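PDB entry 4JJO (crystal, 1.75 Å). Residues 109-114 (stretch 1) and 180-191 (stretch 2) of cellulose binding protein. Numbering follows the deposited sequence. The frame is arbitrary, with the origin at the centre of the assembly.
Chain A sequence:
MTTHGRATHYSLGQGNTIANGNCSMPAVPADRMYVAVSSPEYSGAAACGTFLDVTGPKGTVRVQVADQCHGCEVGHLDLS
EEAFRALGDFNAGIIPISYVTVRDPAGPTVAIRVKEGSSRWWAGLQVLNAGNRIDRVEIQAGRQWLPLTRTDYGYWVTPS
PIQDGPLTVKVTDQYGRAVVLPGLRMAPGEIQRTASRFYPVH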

# COMPACT_ATOMS: atom_id res chain seq x y z
N THR A 109 -5.31 6.24 -10.76
CA THR A 109 -5.85 7.27 -9.90
C THR A 109 -6.14 6.69 -8.52
O THR A 109 -6.18 5.47 -8.34
CB THR A 109 -7.16 7.85 -10.46
OG1 THR A 109 -8.14 6.80 -10.56
CG2 THR A 109 -6.92 8.46 -11.84
N VAL A 110 -6.33 7.57 -7.55
CA VAL A 110 -6.63 7.16 -6.19
C VAL A 110 -7.96 6.43 -6.13
O VAL A 110 -8.91 6.79 -6.82
CB VAL A 110 -6.69 8.39 -5.25
CG1 VAL A 110 -7.19 8.00 -3.87
CG2 VAL A 110 -5.32 9.05 -5.17
N ALA A 111 -8.01 5.38 -5.32
CA ALA A 111 -9.26 4.67 -5.07
C ALA A 111 -9.42 4.43 -3.57
O ALA A 111 -8.45 4.45 -2.82
CB ALA A 111 -9.29 3.35 -5.82
N ILE A 112 -10.66 4.22 -3.16
CA ILE A 112 -10.98 3.94 -1.76
C ILE A 112 -11.79 2.66 -1.68
O ILE A 112 -12.77 2.50 -2.41
CB ILE A 112 -11.81 5.07 -1.14
CG1 ILE A 112 -11.04 6.40 -1.16
CG2 ILE A 112 -12.23 4.72 0.28
CD1 ILE A 112 -9.71 6.35 -0.45
N ARG A 113 -11.37 1.75 -0.81
CA ARG A 113 -12.18 0.57 -0.51
C ARG A 113 -12.63 0.61 0.94
O ARG A 113 -11.81 0.60 1.85
CB ARG A 113 -11.43 -0.73 -0.80
CG ARG A 113 -12.24 -1.96 -0.42
CD ARG A 113 -11.64 -3.26 -0.95
NE ARG A 113 -10.32 -3.54 -0.38
CZ ARG A 113 -9.80 -4.75 -0.24
NH1 ARG A 113 -10.48 -5.83 -0.62
NH2 ARG A 113 -8.59 -4.90 0.28
N VAL A 114 -13.94 0.65 1.14
CA VAL A 114 -14.50 0.55 2.47
C VAL A 114 -14.37 -0.90 2.91
O VAL A 114 -14.68 -1.82 2.15
CB VAL A 114 -15.98 0.97 2.51
CG1 VAL A 114 -16.54 0.80 3.90
CG2 VAL A 114 -16.13 2.41 2.04
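Stretch 2 180-191: VLPGLRMAPGEI

Stretch 2 lies on stretch 1 in two parts, an apolar contact from its two leucines, then a mixed one in which a hydrogen bond and waters join further apolar packing, and together they bury 520 Å² counted over both sides. The stretch opens in extended strand (Leu181 phi/psi -117/95), and Leu181 is the first residue to reach stretch 1; the side chains of Val180 and Pro182 are out of reach of stretch 1. Leu181, chi1 -46° and chi2 168°, directs its CA-to-CB bond toward stretch 1 and places CD1 4.1 Å from Val110 CG1 and 3.8 Å from Ile112 CG1.

At Gly183 the chain turns a corner, with phi/psi 77/12, a positive phi that favours glycine. Leu184 then points back toward stretch 1, and its CD1 lies 3.9 Å from Ile112 CG1. Ile112 CG1 is thus the shared neighbour of two leucine methyls from before and after the corner.

From Arg185 onward the path runs past Val114, which has more area covered by the other stretch than any other residue of stretch 1. Arg185 O is 3.8 Å from Val114 CG2. The CA-to-CB bond of Met186 points away, yet chi1 of 176° and chi2 of 55° place its SD 4.0 Å from Val114 CG1.

Ala187 to Glu190 forms a type II turn, as the angles of Pro188 (-52/130) and Gly189 (92/-21) require, closed by a hydrogen bond from Glu190 N to Ala187 O at 3.1 Å. A salt bridge between Arg185 NH1 and Glu190 OE2, 2.7 Å, also spans this segment. Pro188 CA makes a CA-H...O contact to Val114 O at 3.6 Å. The turn presents Gly189 N to the same Val114 O at 2.8 Å, with an almost linear angle of 177° at the hydrogen; this is the single direct hydrogen bond between the stretches. A water accepts from Arg113 NH1 at 2.7 Å and donates to Gly189 O at 2.9 Å.

Glu190 O lies 3.9 Å from Val114 N, and a second water fills the gap: it accepts from Val114 N at 2.9 Å and donates to Glu190 O at 2.5 Å and Ala187 O at 2.7 Å. Arg113 CA approaches Glu190 O to 3.4 Å in a CA-H...O contact, angle 154°.

The chains run antiparallel: Val114 CA is 4.7 Å from Pro188 CA and Arg113 CA is 4.7 Å from Ile191 CA, so stretch 2 advances as stretch 1 goes back. The side chains of Arg113 and Ile191 share a face of the sheet, Arg113 CD lying 4.2 Å from Ile191 CG1, while Ile191 CG2 packs 4.0 Å from Ala111 CB.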

# COMPACT_ATOMS: atom_id res chain seq x y z
N VAL A 180 -9.17 15.66 -1.90
CA VAL A 180 -10.48 15.58 -1.28
C VAL A 180 -11.40 14.79 -2.19
O VAL A 180 -11.56 15.12 -3.37
CB VAL A 180 -11.07 16.97 -1.01
CG1 VAL A 180 -12.51 16.86 -0.51
CG2 VAL A 180 -10.21 17.71 0.00
N LEU A 181 -12.00 13.74 -1.65
CA LEU A 181 -12.76 12.78 -2.43
C LEU A 181 -14.23 12.76 -2.02
O LEU A 181 -14.60 12.06 -1.08
CB LEU A 181 -12.16 11.38 -2.25
CG LEU A 181 -10.63 11.31 -2.36
CD1 LEU A 181 -10.12 9.97 -1.88
CD2 LEU A 181 -10.18 11.59 -3.78
N PRO A 182 -15.06 13.53 -2.73
CA PRO A 182 -16.49 13.62 -2.42
C PRO A 182 -17.33 12.48 -3.02
O PRO A 182 -16.90 11.80 -3.94
CB PRO A 182 -16.90 14.94 -3.08
CG PRO A 182 -16.00 15.04 -4.24
CD PRO A 182 -14.68 14.46 -3.80
N GLY A 183 -18.52 12.30 -2.47
CA GLY A 183 -19.52 11.44 -3.08
C GLY A 183 -19.28 9.96 -2.89
O GLY A 183 -19.93 9.14 -3.54
N LEU A 184 -18.36 9.60 -2.01
CA LEU A 184 -18.07 8.20 -1.74
C LEU A 184 -19.25 7.56 -1.02
O LEU A 184 -19.92 8.20 -0.21
CB LEU A 184 -16.80 8.07 -0.90
CG LEU A 184 -15.51 8.52 -1.59
CD1 LEU A 184 -14.35 8.42 -0.62
CD2 LEU A 184 -15.25 7.69 -2.83
N ARG A 185 -19.49 6.29 -1.32
CA ARG A 185 -20.62 5.57 -0.75
C ARG A 185 -20.17 4.64 0.36
O ARG A 185 -19.03 4.16 0.37
CB ARG A 185 -21.34 4.78 -1.84
CG ARG A 185 -22.04 5.66 -2.85
CD ARG A 185 -22.54 4.88 -4.06
NE ARG A 185 -21.45 4.51 -4.95
CZ ARG A 185 -20.86 3.31 -5.00
NH1 ARG A 185 -19.88 3.10 -5.85
NH2 ARG A 185 -21.26 2.33 -4.20
N MET A 186 -21.07 4.39 1.30
CA MET A 186 -20.85 3.36 2.31
C MET A 186 -21.10 2.03 1.62
O MET A 186 -22.16 1.42 1.76
CB MET A 186 -21.80 3.56 3.49
CG MET A 186 -21.72 2.46 4.54
SD MET A 186 -20.06 2.21 5.20
CE MET A 186 -19.67 3.85 5.78
N ALA A 187 -20.10 1.58 0.87
CA ALA A 187 -20.21 0.40 0.03
C ALA A 187 -19.10 -0.59 0.36
O ALA A 187 -18.11 -0.70 -0.37
CB ALA A 187 -20.15 0.79 -1.43
N PRO A 188 -19.25 -1.32 1.48
CA PRO A 188 -18.24 -2.26 1.95
C PRO A 188 -17.80 -3.25 0.88
O PRO A 188 -18.63 -3.87 0.22
CB PRO A 188 -18.95 -2.98 3.10
CG PRO A 188 -19.97 -2.02 3.57
CD PRO A 188 -20.44 -1.31 2.35
N GLY A 189 -16.48 -3.38 0.71
CA GLY A 189 -15.92 -4.33 -0.23
C GLY A 189 -15.65 -3.77 -1.62
O GLY A 189 -14.85 -4.32 -2.37
N GLU A 190 -16.32 -2.68 -1.95
CA GLU A 190 -16.22 -2.11 -3.29
C GLU A 190 -14.98 -1.24 -3.45
O GLU A 190 -14.67 -0.42 -2.59
CB GLU A 190 -17.45 -1.27 -3.60
CG GLU A 190 -17.50 -0.76 -5.03
CD GLU A 190 -18.79 -0.06 -5.36
OE1 GLU A 190 -19.78 -0.24 -4.62
OE2 GLU A 190 -18.83 0.68 -6.37
N ILE A 191 -14.27 -1.42 -4.56
CA ILE A 191 -13.19 -0.52 -4.92
C ILE A 191 -13.78 0.67 -5.65
O ILE A 191 -14.22 0.55 -6.80
CB ILE A 191 -12.14 -1.21 -5.81
CG1 ILE A 191 -11.49 -2.37 -5.06
CG2 ILE A 191 -11.07 -0.20 -6.24
CD1 ILE A 191 -10.63 -3.26 -5.93
O HOH W 1 -13.09 -6.34 -1.31
O HOH W 2 -16.03 0.88 -0.91